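Local coordinates for envelope glycoprotein (Bourbon virus, PDB 5ZKX) that probably drives fusion of the viral and host membranes during entry as a trimeric gp64-family envelope glycoprotein, here in its postfusion form, at residues V32-V37 against C236-N241; F44-R49 against W424-N429; L150-V155 against Y190-K195; V166-T171 against G416-E421; T171-S176 against T181-G186. All blocks are in the same frame, centred on the assembly; numbering follows the deposited sequence.

Interaction 1 (V32-V37 against C236-N241); sequences VTKTTV and CKDGDN
Lys34 and Asp238 form a salt bridge, and this one ion pair makes up the direct contact between 32-37 and 236-241. NZ of Lys34 lies 2.9 Å from OD2 of Asp238, on the syn side of the carboxylate and 21° out of its plane. The two side chains approach from opposite directions. A lysine suits the place because its length is needed: the CA atoms of Lys34 and Asp238 are 10.0 Å apart, and the lysine chain closes that gap fully extended, with CG anti to the backbone N (chi1 -178°). CD and CE of Lys34 also run close to the same oxygen.

The two segments lie largely on strands of a mixed beta-sheet in which strand 200-210 lies between strands 26-36 and 234-238, so the bridge spans an intervening strand. That strand supplies Lys204, which forms a salt bridge with OD1 of Asp238, while Tyr258 hydrogen-bonds to OD2. The buried carboxylate is thus held at both oxygens, and the two lysines would be expected to favour its ionised state.

Farther out, a type II' turn from Asp238 to Asn241 reverses the chain, with Gly239 taking the positive phi that glycine tolerates well. The turn is tied by Asn241 N to Asp238 O, 2.9 Å, and braced by Lys237 NZ, which meets a lone pair of Gly239 O at 2.9 Å. Within the turn, the Asp240 carbonyl accepts a hydrogen bond from Asn289 of the second subunit.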
# COMPACT_ATOMS: atom_id res chain seq x y z
N VAL A 32 -13.84 -26.89 -0.64
CA VAL A 32 -12.60 -26.85 -1.41
C VAL A 32 -11.55 -27.71 -0.73
O VAL A 32 -11.60 -27.96 0.48
CB VAL A 32 -12.07 -25.41 -1.59
CG1 VAL A 32 -13.08 -24.53 -2.31
CG2 VAL A 32 -11.72 -24.80 -0.23
N THR A 33 -10.59 -28.16 -1.53
CA THR A 33 -9.33 -28.67 -1.01
C THR A 33 -8.32 -27.53 -1.00
O THR A 33 -8.10 -26.89 -2.04
CB THR A 33 -8.82 -29.85 -1.84
OG1 THR A 33 -9.56 -31.03 -1.48
CG2 THR A 33 -7.35 -30.09 -1.59
N LYS A 34 -7.74 -27.25 0.15
CA LYS A 34 -6.85 -26.11 0.34
C LYS A 34 -5.43 -26.62 0.53
O LYS A 34 -5.16 -27.36 1.48
CB LYS A 34 -7.30 -25.26 1.52
CG LYS A 34 -6.46 -24.02 1.77
CD LYS A 34 -6.80 -23.41 3.11
CE LYS A 34 -5.81 -22.33 3.50
NZ LYS A 34 -6.18 -21.68 4.79
N THR A 35 -4.53 -26.22 -0.37
CA THR A 35 -3.14 -26.66 -0.35
C THR A 35 -2.26 -25.54 0.20
O THR A 35 -2.31 -24.41 -0.29
CB THR A 35 -2.68 -27.05 -1.75
OG1 THR A 35 -3.67 -27.88 -2.36
CG2 THR A 35 -1.35 -27.78 -1.69
N THR A 36 -1.44 -25.87 1.21
CA THR A 36 -0.51 -24.92 1.80
C THR A 36 0.88 -25.54 1.89
O THR A 36 1.05 -26.76 1.79
CB THR A 36 -0.97 -24.46 3.19
OG1 THR A 36 -1.17 -25.59 4.04
CG2 THR A 36 -2.27 -23.67 3.10
N VAL A 37 1.88 -24.68 2.05
CA VAL A 37 3.27 -25.10 2.18
C VAL A 37 3.88 -24.44 3.41
O VAL A 37 5.08 -24.14 3.44
CB VAL A 37 4.07 -24.77 0.91
CG1 VAL A 37 3.78 -25.80 -0.16
CG2 VAL A 37 3.72 -23.38 0.41
N CYS A 236 -14.75 -14.44 -2.46
CA CYS A 236 -14.61 -15.36 -1.34
C CYS A 236 -13.71 -14.78 -0.26
O CYS A 236 -13.13 -13.70 -0.39
CB CYS A 236 -14.06 -16.70 -1.82
SG CYS A 236 -15.15 -17.54 -2.99
N LYS A 237 -13.62 -15.54 0.83
CA LYS A 237 -12.83 -15.17 1.99
C LYS A 237 -12.35 -16.45 2.66
O LYS A 237 -13.08 -17.44 2.71
CB LYS A 237 -13.65 -14.31 2.97
CG LYS A 237 -13.10 -14.23 4.38
CD LYS A 237 -13.92 -13.28 5.23
CE LYS A 237 -14.01 -13.75 6.67
NZ LYS A 237 -12.77 -14.44 7.14
N ASP A 238 -11.11 -16.43 3.14
CA ASP A 238 -10.59 -17.55 3.92
C ASP A 238 -9.63 -16.96 4.95
O ASP A 238 -8.47 -16.67 4.64
CB ASP A 238 -9.89 -18.57 3.04
CG ASP A 238 -9.30 -19.71 3.84
OD1 ASP A 238 -9.81 -20.00 4.94
OD2 ASP A 238 -8.31 -20.32 3.38
N GLY A 239 -10.12 -16.80 6.18
CA GLY A 239 -9.31 -16.17 7.20
C GLY A 239 -9.05 -14.73 6.82
O GLY A 239 -9.97 -13.91 6.72
N ASP A 240 -7.78 -14.40 6.61
CA ASP A 240 -7.39 -13.06 6.18
C ASP A 240 -7.09 -13.00 4.69
O ASP A 240 -6.54 -12.00 4.22
CB ASP A 240 -6.18 -12.59 6.98
CG ASP A 240 -5.05 -13.60 6.99
OD1 ASP A 240 -5.19 -14.67 6.37
OD2 ASP A 240 -4.01 -13.32 7.63
N ASN A 241 -7.44 -14.04 3.94
CA ASN A 241 -7.29 -14.08 2.49
C ASN A 241 -8.61 -13.75 1.82
O ASN A 241 -9.66 -14.29 2.19
CB ASN A 241 -6.82 -15.47 2.03
CG ASN A 241 -5.37 -15.73 2.34
OD1 ASN A 241 -4.62 -14.82 2.70
ND2 ASN A 241 -4.95 -16.98 2.19

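Interaction 2 (F44-R49 against W424-N429); sequences FIIGYR and WTFVAN
Phe426 reaches out from helix 422-437 and brings its ring against both Ile46 and Tyr48, alternate residues of strand 44-58 whose side chains leave on the same side. The short strand and helix segments run nearly parallel, at 9°, with their axes 9.6 Å apart, a gap that large apolar side chains must fill. Phenylalanine suits this spacing: with CG anti to the backbone N (chi1 176°), its ring is carried away from the helix toward the strand.

The two aromatic rings meet obliquely, as neither a stack nor an edge-to-face pair, with centroids 5.7 Å apart and planes at 48°. CZ of Phe426 comes to 3.6 Å from CE2 of Tyr48, at the edge of the tyrosine ring and near its plane. CE2 of Phe426 lies by the neighbouring edge atom of the tyrosine, CD2.

Ile46 and Phe426 run alongside each other, pointing opposite ways, and CG2 of Ile46 touches CD2 of Phe426 at 4.1 Å. The same methyl also meets CG2 of Val427 at 4.0 Å, where the two branched side chains cross at about a right angle. One methyl of a beta-branched residue therefore serves two helix neighbours.

Behind this layer, Tyr190 packs on both Ile46 and Val427, and Phe188 meets the Tyr48 ring. The contact joins the C-terminal helix to one face of the antiparallel sheet. Its chemistry is that of shape and burial: aliphatic branches and aromatic rings supply dispersion and hydrophobic contact, with no hydrogen bond or salt bridge between the two segments.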
# COMPACT_ATOMS: atom_id res chain seq x y z
N PHE A 44 15.80 -21.19 7.45
CA PHE A 44 16.60 -20.75 6.31
C PHE A 44 17.92 -20.19 6.81
O PHE A 44 17.93 -19.32 7.68
CB PHE A 44 15.85 -19.70 5.50
CG PHE A 44 16.35 -19.53 4.10
CD1 PHE A 44 16.63 -20.63 3.31
CD2 PHE A 44 16.52 -18.27 3.56
CE1 PHE A 44 17.09 -20.47 2.02
CE2 PHE A 44 16.97 -18.11 2.27
CZ PHE A 44 17.25 -19.21 1.50
N ILE A 45 19.02 -20.70 6.27
CA ILE A 45 20.36 -20.24 6.61
C ILE A 45 21.02 -19.71 5.35
O ILE A 45 21.01 -20.38 4.30
CB ILE A 45 21.21 -21.35 7.25
CG1 ILE A 45 20.42 -22.05 8.36
CG2 ILE A 45 22.50 -20.77 7.81
CD1 ILE A 45 21.24 -23.04 9.16
N ILE A 46 21.59 -18.51 5.44
CA ILE A 46 22.31 -17.89 4.33
C ILE A 46 23.72 -17.59 4.81
O ILE A 46 23.90 -16.97 5.87
CB ILE A 46 21.62 -16.61 3.84
CG1 ILE A 46 20.15 -16.88 3.51
CG2 ILE A 46 22.34 -16.06 2.62
CD1 ILE A 46 19.45 -15.68 2.92
N GLY A 47 24.70 -18.03 4.05
CA GLY A 47 26.10 -17.76 4.36
C GLY A 47 26.86 -17.36 3.13
O GLY A 47 26.71 -17.96 2.06
N TYR A 48 27.69 -16.33 3.27
CA TYR A 48 28.56 -15.90 2.20
C TYR A 48 30.01 -15.92 2.67
O TYR A 48 30.30 -15.83 3.86
CB TYR A 48 28.18 -14.51 1.68
CG TYR A 48 28.43 -13.37 2.63
CD1 TYR A 48 29.63 -12.68 2.62
CD2 TYR A 48 27.44 -12.95 3.51
CE1 TYR A 48 29.85 -11.62 3.48
CE2 TYR A 48 27.66 -11.89 4.37
CZ TYR A 48 28.86 -11.23 4.35
OH TYR A 48 29.08 -10.18 5.21
N ARG A 49 30.91 -16.04 1.70
CA ARG A 49 32.34 -16.01 1.97
C ARG A 49 33.08 -15.70 0.68
O ARG A 49 32.72 -16.22 -0.38
CB ARG A 49 32.84 -17.33 2.56
CG ARG A 49 34.35 -17.39 2.72
CD ARG A 49 34.79 -18.66 3.44
NE ARG A 49 34.38 -19.86 2.73
CZ ARG A 49 34.35 -21.07 3.28
NH1 ARG A 49 34.69 -21.22 4.55
NH2 ARG A 49 33.96 -22.12 2.57
N TRP A 424 16.76 -11.85 2.16
CA TRP A 424 17.15 -11.04 1.02
C TRP A 424 17.64 -9.67 1.43
O TRP A 424 18.38 -9.03 0.67
CB TRP A 424 15.98 -10.92 0.05
CG TRP A 424 15.40 -12.25 -0.35
CD1 TRP A 424 14.09 -12.62 -0.31
CD2 TRP A 424 16.13 -13.39 -0.83
NE1 TRP A 424 13.95 -13.92 -0.74
CE2 TRP A 424 15.19 -14.41 -1.07
CE3 TRP A 424 17.48 -13.64 -1.09
CZ2 TRP A 424 15.56 -15.66 -1.55
CZ3 TRP A 424 17.84 -14.89 -1.57
CH2 TRP A 424 16.88 -15.88 -1.79
N THR A 425 17.25 -9.19 2.61
CA THR A 425 17.84 -7.96 3.14
C THR A 425 19.26 -8.21 3.62
O THR A 425 20.14 -7.36 3.45
CB THR A 425 16.97 -7.41 4.26
OG1 THR A 425 15.64 -7.21 3.76
CG2 THR A 425 17.52 -6.09 4.77
N PHE A 426 19.51 -9.38 4.21
CA PHE A 426 20.87 -9.78 4.56
C PHE A 426 21.75 -9.84 3.32
O PHE A 426 22.88 -9.36 3.32
CB PHE A 426 20.84 -11.13 5.28
CG PHE A 426 22.20 -11.68 5.60
CD1 PHE A 426 22.88 -11.27 6.73
CD2 PHE A 426 22.79 -12.62 4.77
CE1 PHE A 426 24.12 -11.78 7.03
CE2 PHE A 426 24.04 -13.14 5.07
CZ PHE A 426 24.71 -12.71 6.20
N VAL A 427 21.23 -10.44 2.24
CA VAL A 427 21.99 -10.55 1.00
C VAL A 427 22.28 -9.17 0.43
O VAL A 427 23.41 -8.86 0.04
CB VAL A 427 21.25 -11.45 -0.00
CG1 VAL A 427 21.78 -11.23 -1.42
CG2 VAL A 427 21.37 -12.91 0.39
N ALA A 428 21.26 -8.32 0.37
CA ALA A 428 21.43 -7.01 -0.25
C ALA A 428 22.41 -6.15 0.54
O ALA A 428 23.18 -5.39 -0.06
CB ALA A 428 20.08 -6.30 -0.37
N ASN A 429 22.40 -6.25 1.87
CA ASN A 429 23.32 -5.47 2.68
C ASN A 429 24.75 -5.97 2.52
O ASN A 429 25.69 -5.16 2.45
CB ASN A 429 22.90 -5.53 4.15
CG ASN A 429 21.58 -4.82 4.41
OD1 ASN A 429 21.20 -3.91 3.67
ND2 ASN A 429 20.88 -5.24 5.45

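Interaction 3 (L150-V155 against Y190-K195); sequences LEVRLV and YLYSPK
A chain crossing between two beta-sheets forms this buried contact: 150-155 leads from long strand 134-148 into strand 153-155 of a small three-stranded sheet, and on the way it packs against Tyr192 at the end of strand 188-192. Leu150 and Val152, alternate residues of an extended backbone, both turn toward the tyrosine, whose broad ring is large enough to serve the two.

Leu150 meets the tyrosine broadside on. Its CD2 lies 3.8 Å from CD2 of Tyr192, and its CB sits 4.0 Å from CE2 of Tyr192, so both the base and one tip of the leucine touch the ring. Tyr192 carries CG anti to its backbone nitrogen (chi1 172°), which sends the ring out from its strand to meet the crossing chain. Phe44 adds a further apolar wall, touching both Leu150 and Tyr192, and Ile165 packs on Leu150 from the small sheet.

Val152 comes in obliquely at the phenol end. A compact branched residue fits here, since a single methyl makes the approach: CG2 of Val152 is 3.7 Å from CZ of Tyr192 and 3.6 Å from its OH.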
# COMPACT_ATOMS: atom_id res chain seq x y z
N LEU A 150 11.91 -18.46 6.18
CA LEU A 150 11.60 -18.31 4.76
C LEU A 150 10.16 -18.71 4.50
O LEU A 150 9.71 -19.77 4.94
CB LEU A 150 12.54 -19.16 3.90
CG LEU A 150 12.29 -19.03 2.39
CD1 LEU A 150 12.54 -17.60 1.94
CD2 LEU A 150 13.14 -20.01 1.60
N GLU A 151 9.44 -17.85 3.78
CA GLU A 151 8.05 -18.09 3.41
C GLU A 151 8.04 -18.67 2.00
O GLU A 151 8.40 -17.98 1.04
CB GLU A 151 7.22 -16.81 3.50
CG GLU A 151 5.76 -17.03 3.85
CD GLU A 151 5.56 -17.38 5.31
OE1 GLU A 151 5.66 -16.47 6.17
OE2 GLU A 151 5.32 -18.57 5.61
N VAL A 152 7.63 -19.92 1.88
CA VAL A 152 7.60 -20.62 0.60
C VAL A 152 6.23 -20.41 -0.04
O VAL A 152 5.20 -20.43 0.65
CB VAL A 152 7.92 -22.12 0.79
CG1 VAL A 152 7.36 -22.96 -0.34
CG2 VAL A 152 9.42 -22.31 0.90
N ARG A 153 6.22 -20.20 -1.35
CA ARG A 153 5.00 -19.91 -2.10
C ARG A 153 4.64 -21.09 -3.01
O ARG A 153 5.38 -22.06 -3.14
CB ARG A 153 5.16 -18.63 -2.92
CG ARG A 153 4.86 -17.34 -2.16
CD ARG A 153 5.80 -17.14 -1.00
NE ARG A 153 6.13 -15.74 -0.77
CZ ARG A 153 5.51 -14.97 0.12
NH1 ARG A 153 4.52 -15.46 0.86
NH2 ARG A 153 5.88 -13.70 0.27
N LEU A 154 3.47 -20.97 -3.64
CA LEU A 154 2.93 -22.02 -4.49
C LEU A 154 2.72 -21.49 -5.90
O LEU A 154 2.09 -20.44 -6.09
CB LEU A 154 1.62 -22.56 -3.92
CG LEU A 154 1.74 -23.53 -2.74
CD1 LEU A 154 0.46 -23.55 -1.91
CD2 LEU A 154 2.09 -24.92 -3.22
N VAL A 155 3.24 -22.22 -6.89
CA VAL A 155 3.00 -21.91 -8.30
C VAL A 155 2.39 -23.13 -8.97
O VAL A 155 2.18 -24.16 -8.32
CB VAL A 155 4.28 -21.47 -9.02
CG1 VAL A 155 4.74 -20.11 -8.50
CG2 VAL A 155 5.37 -22.52 -8.86
N TYR A 190 22.71 -21.06 0.26
CA TYR A 190 21.39 -21.03 0.88
C TYR A 190 20.97 -22.44 1.24
O TYR A 190 21.06 -23.36 0.42
CB TYR A 190 20.36 -20.41 -0.05
CG TYR A 190 20.77 -19.08 -0.65
CD1 TYR A 190 20.37 -17.89 -0.09
CD2 TYR A 190 21.56 -19.03 -1.80
CE1 TYR A 190 20.74 -16.68 -0.63
CE2 TYR A 190 21.93 -17.83 -2.35
CZ TYR A 190 21.52 -16.66 -1.77
OH TYR A 190 21.89 -15.45 -2.32
N LEU A 191 20.52 -22.62 2.48
CA LEU A 191 20.00 -23.89 2.96
C LEU A 191 18.65 -23.67 3.62
O LEU A 191 18.52 -22.85 4.53
CB LEU A 191 20.97 -24.54 3.96
CG LEU A 191 20.50 -25.87 4.54
CD1 LEU A 191 20.56 -26.97 3.49
CD2 LEU A 191 21.33 -26.23 5.76
N TYR A 192 17.64 -24.41 3.15
CA TYR A 192 16.28 -24.33 3.67
C TYR A 192 15.90 -25.70 4.21
O TYR A 192 15.86 -26.68 3.46
CB TYR A 192 15.31 -23.88 2.58
CG TYR A 192 13.85 -23.95 2.96
CD1 TYR A 192 13.01 -24.88 2.38
CD2 TYR A 192 13.32 -23.06 3.89
CE1 TYR A 192 11.68 -24.95 2.72
CE2 TYR A 192 11.98 -23.12 4.23
CZ TYR A 192 11.17 -24.07 3.64
OH TYR A 192 9.84 -24.14 3.97
N SER A 193 15.63 -25.77 5.52
CA SER A 193 15.39 -27.03 6.21
C SER A 193 14.04 -26.98 6.91
O SER A 193 13.94 -26.53 8.06
CB SER A 193 16.51 -27.33 7.20
OG SER A 193 17.78 -27.27 6.58
N PRO A 194 12.98 -27.44 6.26
CA PRO A 194 11.66 -27.48 6.90
C PRO A 194 11.46 -28.75 7.71
O PRO A 194 12.12 -29.78 7.50
CB PRO A 194 10.70 -27.44 5.70
CG PRO A 194 11.45 -28.17 4.64
CD PRO A 194 12.92 -27.87 4.85
N LYS A 195 10.52 -28.67 8.66
CA LYS A 195 10.22 -29.82 9.50
C LYS A 195 9.67 -30.97 8.67
O LYS A 195 10.14 -32.11 8.77
CB LYS A 195 9.23 -29.43 10.60
CG LYS A 195 9.46 -28.04 11.17
CD LYS A 195 9.94 -28.09 12.61
CE LYS A 195 10.23 -26.70 13.15
NZ LYS A 195 9.12 -25.74 12.84

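Interaction 4 (V166-T171 against G416-E421); sequences VMPNGT and GVVSDE
Val418 pushes its two methyl groups against the loop 166-171, each meeting a different residue. CG2 of Val418 touches CG2 of Val166 at 3.8 Å, the two valines approaching at a slant. CG1 of Val418 lies against Pro168, 3.8 Å from CA and 4.0 Å from CG of that proline, the side chains roughly perpendicular. With CG1 anti to the backbone N (chi1 159°), one prong of the fork is directed to each of Val166 and Pro168. The contact is wholly apolar; Trp424 packs on both Val418 and Pro168 and extends it toward the helix.

Each backbone is shaped by its own turn. Pro168 suits the second position of a type I turn from Met167 to Gly170, whose Gly170 N bonds to Met167 O at 3.0 Å. Gly170 has a positive phi, 104°, where a side chain would crowd the preceding carbonyl. OD1 of Asn169 accepts from Thr171 N at 2.8 Å, an Asx turn. Opposite, Glu421 N bonds to Val418 O at 2.9 Å in a second type I turn, whose last residue, Glu421, is the N-cap of helix 422-437. The arrangement is a beta-hairpin connection, between strands 162-166 and 172-174, packed against the turn that precedes a helix.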
# COMPACT_ATOMS: atom_id res chain seq x y z
N VAL A 166 10.77 -17.71 -4.11
CA VAL A 166 10.75 -16.60 -5.05
C VAL A 166 11.95 -15.71 -4.77
O VAL A 166 12.17 -15.28 -3.62
CB VAL A 166 9.43 -15.82 -4.96
CG1 VAL A 166 8.29 -16.65 -5.52
CG2 VAL A 166 9.12 -15.43 -3.53
N MET A 167 12.74 -15.44 -5.80
CA MET A 167 13.87 -14.55 -5.67
C MET A 167 13.42 -13.10 -5.84
O MET A 167 12.39 -12.83 -6.46
CB MET A 167 14.94 -14.90 -6.70
CG MET A 167 15.40 -16.35 -6.65
SD MET A 167 16.37 -16.70 -5.17
CE MET A 167 15.44 -18.04 -4.45
N PRO A 168 14.17 -12.15 -5.29
CA PRO A 168 13.81 -10.74 -5.48
C PRO A 168 13.79 -10.31 -6.94
O PRO A 168 13.08 -9.36 -7.28
CB PRO A 168 14.87 -9.99 -4.67
CG PRO A 168 15.27 -10.96 -3.60
CD PRO A 168 15.21 -12.32 -4.25
N ASN A 169 14.54 -10.98 -7.82
CA ASN A 169 14.53 -10.62 -9.23
C ASN A 169 13.33 -11.19 -9.98
O ASN A 169 13.16 -10.89 -11.16
CB ASN A 169 15.82 -11.09 -9.91
CG ASN A 169 16.00 -12.59 -9.87
OD1 ASN A 169 15.13 -13.32 -9.40
ND2 ASN A 169 17.14 -13.06 -10.36
N GLY A 170 12.50 -12.01 -9.32
CA GLY A 170 11.36 -12.64 -9.94
C GLY A 170 11.55 -14.10 -10.27
O GLY A 170 10.56 -14.81 -10.45
N THR A 171 12.80 -14.56 -10.34
CA THR A 171 13.08 -15.96 -10.64
C THR A 171 12.60 -16.86 -9.50
O THR A 171 12.62 -16.48 -8.33
CB THR A 171 14.58 -16.14 -10.90
OG1 THR A 171 14.87 -15.75 -12.25
CG2 THR A 171 15.03 -17.57 -10.69
N GLY A 416 3.98 -7.34 2.83
CA GLY A 416 5.10 -6.60 2.29
C GLY A 416 5.67 -7.22 1.03
O GLY A 416 5.07 -8.09 0.39
N VAL A 417 6.87 -6.76 0.67
CA VAL A 417 7.52 -7.17 -0.57
C VAL A 417 8.64 -8.17 -0.28
O VAL A 417 9.09 -8.32 0.86
CB VAL A 417 8.06 -5.96 -1.37
CG1 VAL A 417 6.93 -5.00 -1.69
CG2 VAL A 417 9.17 -5.26 -0.60
N VAL A 418 9.09 -8.86 -1.33
CA VAL A 418 10.08 -9.92 -1.17
C VAL A 418 11.44 -9.35 -0.77
O VAL A 418 12.13 -9.91 0.09
CB VAL A 418 10.18 -10.75 -2.47
CG1 VAL A 418 11.50 -11.51 -2.53
CG2 VAL A 418 9.01 -11.73 -2.57
N SER A 419 11.85 -8.24 -1.39
CA SER A 419 13.16 -7.67 -1.09
C SER A 419 13.28 -7.28 0.38
O SER A 419 14.39 -7.24 0.93
CB SER A 419 13.43 -6.46 -1.99
OG SER A 419 12.31 -5.59 -2.03
N ASP A 420 12.16 -7.00 1.04
CA ASP A 420 12.18 -6.63 2.45
C ASP A 420 12.33 -7.83 3.38
O ASP A 420 12.46 -7.63 4.59
CB ASP A 420 10.90 -5.87 2.82
CG ASP A 420 10.94 -4.42 2.40
OD1 ASP A 420 12.05 -3.88 2.22
OD2 ASP A 420 9.86 -3.82 2.27
N GLU A 421 12.31 -9.05 2.85
CA GLU A 421 12.45 -10.22 3.70
C GLU A 421 13.84 -10.26 4.32
O GLU A 421 14.82 -9.76 3.76
CB GLU A 421 12.19 -11.49 2.90
CG GLU A 421 10.75 -11.63 2.44
CD GLU A 421 10.52 -12.82 1.54
OE1 GLU A 421 11.39 -13.72 1.51
OE2 GLU A 421 9.48 -12.86 0.86

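Interaction 5 (T171-S176 against T181-G186); sequences TTRAVS and TFWTDG
Arg173 lays its side chain over one face of the Trp183 indole, joining the edge strand 172-174 of the three-stranded sheet to strand 182-185 of the larger antiparallel one. Only four residues separate the two segments, and the chain passes from sheet to sheet through this short link.

The solvent side is a close-fitting lid. CD of Arg173 sits over the six-membered ring of Trp183 in a CH-pi contact, 3.6 Å from its centroid, and comes to 3.4 Å from CD2. The guanidinium follows over the five-membered ring with its plane only 13° from the indole's, a cation-pi arrangement in which CZ of Arg173 is 4.2 Å from that centroid. A bend at chi3 (-77°) carries NE along the indole, and chi4 of -91° turns the guanidinium flat over it. Arginine suits an exposed site like this one, because its aliphatic part and flat cation can both cover an aromatic face while the charge stays near water. Tyr190 also stacks with Trp183, and Ile165 and Met167 pack on it, which leaves the indole buried beneath the exposed arginine.

Toward the link the contact is more enclosed, round the buried Thr181. Ser176 and Tyr192 pack on this threonine; only Val175 meets it loosely, CG1 lying 4.1 Å from CG2 of Thr181. Ser176 bonds weakly through its hydroxyl to the Ala179 carbonyl within the link, as a small polar residue at a turn can. That hydroxyl also lies near the start of the second segment, its OG 3.4 Å from Thr181 N at an angle too poor for a hydrogen bond.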
# COMPACT_ATOMS: atom_id res chain seq x y z
N THR A 171 12.80 -14.56 -10.34
CA THR A 171 13.08 -15.96 -10.64
C THR A 171 12.60 -16.86 -9.50
O THR A 171 12.62 -16.48 -8.33
CB THR A 171 14.58 -16.14 -10.90
OG1 THR A 171 14.87 -15.75 -12.25
CG2 THR A 171 15.03 -17.57 -10.69
N THR A 172 12.14 -18.05 -9.87
CA THR A 172 11.62 -19.03 -8.92
C THR A 172 12.55 -20.23 -8.86
O THR A 172 13.13 -20.64 -9.88
CB THR A 172 10.20 -19.44 -9.32
OG1 THR A 172 9.28 -19.02 -8.30
CG2 THR A 172 10.08 -20.95 -9.53
N ARG A 173 12.71 -20.79 -7.67
CA ARG A 173 13.55 -21.97 -7.46
C ARG A 173 12.73 -23.02 -6.73
O ARG A 173 12.21 -22.77 -5.64
CB ARG A 173 14.81 -21.63 -6.66
CG ARG A 173 15.57 -22.85 -6.18
CD ARG A 173 16.99 -22.49 -5.78
NE ARG A 173 17.86 -22.29 -6.93
CZ ARG A 173 18.58 -23.25 -7.50
NH1 ARG A 173 19.34 -22.97 -8.55
NH2 ARG A 173 18.54 -24.48 -7.01
N ALA A 174 12.62 -24.20 -7.34
CA ALA A 174 11.83 -25.27 -6.75
C ALA A 174 12.42 -25.72 -5.42
O ALA A 174 13.64 -25.77 -5.25
CB ALA A 174 11.75 -26.46 -7.72
N VAL A 175 11.55 -26.03 -4.47
CA VAL A 175 11.97 -26.60 -3.20
C VAL A 175 12.00 -28.11 -3.34
O VAL A 175 11.05 -28.72 -3.83
CB VAL A 175 11.02 -26.17 -2.06
CG1 VAL A 175 11.26 -27.01 -0.82
CG2 VAL A 175 11.18 -24.70 -1.76
N SER A 176 13.11 -28.72 -2.92
CA SER A 176 13.23 -30.17 -2.99
C SER A 176 12.28 -30.82 -1.99
O SER A 176 12.20 -30.40 -0.84
CB SER A 176 14.67 -30.61 -2.73
OG SER A 176 14.95 -30.65 -1.34
N THR A 181 16.60 -28.52 0.74
CA THR A 181 17.01 -27.80 -0.47
C THR A 181 18.18 -26.86 -0.18
O THR A 181 18.08 -25.96 0.67
CB THR A 181 15.83 -27.03 -1.06
OG1 THR A 181 16.27 -26.25 -2.17
CG2 THR A 181 15.19 -26.13 -0.03
N PHE A 182 19.28 -27.08 -0.89
CA PHE A 182 20.52 -26.32 -0.75
C PHE A 182 20.97 -25.88 -2.13
O PHE A 182 20.78 -26.59 -3.12
CB PHE A 182 21.61 -27.16 -0.06
CG PHE A 182 23.00 -26.60 -0.20
CD1 PHE A 182 23.47 -25.65 0.69
CD2 PHE A 182 23.84 -27.03 -1.21
CE1 PHE A 182 24.75 -25.14 0.57
CE2 PHE A 182 25.12 -26.52 -1.34
CZ PHE A 182 25.57 -25.57 -0.44
N TRP A 183 21.58 -24.69 -2.20
CA TRP A 183 22.13 -24.22 -3.47
C TRP A 183 23.14 -23.11 -3.20
O TRP A 183 23.26 -22.60 -2.09
CB TRP A 183 21.03 -23.77 -4.44
CG TRP A 183 20.50 -22.39 -4.22
CD1 TRP A 183 20.94 -21.24 -4.79
CD2 TRP A 183 19.39 -22.03 -3.39
NE1 TRP A 183 20.18 -20.17 -4.36
CE2 TRP A 183 19.22 -20.63 -3.50
CE3 TRP A 183 18.52 -22.74 -2.56
CZ2 TRP A 183 18.23 -19.94 -2.81
CZ3 TRP A 183 17.53 -22.06 -1.87
CH2 TRP A 183 17.40 -20.67 -2.00
N THR A 184 23.85 -22.74 -4.27
CA THR A 184 24.97 -21.81 -4.20
C THR A 184 24.87 -20.83 -5.36
O THR A 184 24.59 -21.22 -6.50
CB THR A 184 26.30 -22.58 -4.27
OG1 THR A 184 26.61 -23.12 -2.98
CG2 THR A 184 27.43 -21.67 -4.72
N ASP A 185 25.08 -19.54 -5.07
CA ASP A 185 25.07 -18.50 -6.09
C ASP A 185 26.20 -17.53 -5.79
O ASP A 185 26.07 -16.67 -4.91
CB ASP A 185 23.72 -17.78 -6.14
CG ASP A 185 23.52 -16.99 -7.43
OD1 ASP A 185 24.52 -16.68 -8.11
OD2 ASP A 185 22.36 -16.69 -7.77
N GLY A 186 27.31 -17.67 -6.51
CA GLY A 186 28.44 -16.78 -6.31
C GLY A 186 29.01 -16.91 -4.92
O GLY A 186 29.48 -17.98 -4.51

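Interactions 2 to 5 form one continuous packed region, while interaction 1 stands apart, its centre 31 Å from that of interaction 2. Interaction 3 connects the two: CD1 of Leu154 comes to 3.3 Å from Thr35 O, and Ile45 N of interaction 2 probably hydrogen-bonds to Leu191 O, 2.8 Å away. Interactions 3 and 5, with centres 10 Å apart, share a strand pairing in which Tyr190 N meets Trp183 O at 2.9 Å. Interactions 4 and 5 share Thr171, and CE of Met167 reaches CZ2 of Trp183 at 3.8 Å. Interactions 1 and 4 both touch the second subunit, tying the region to the trimer.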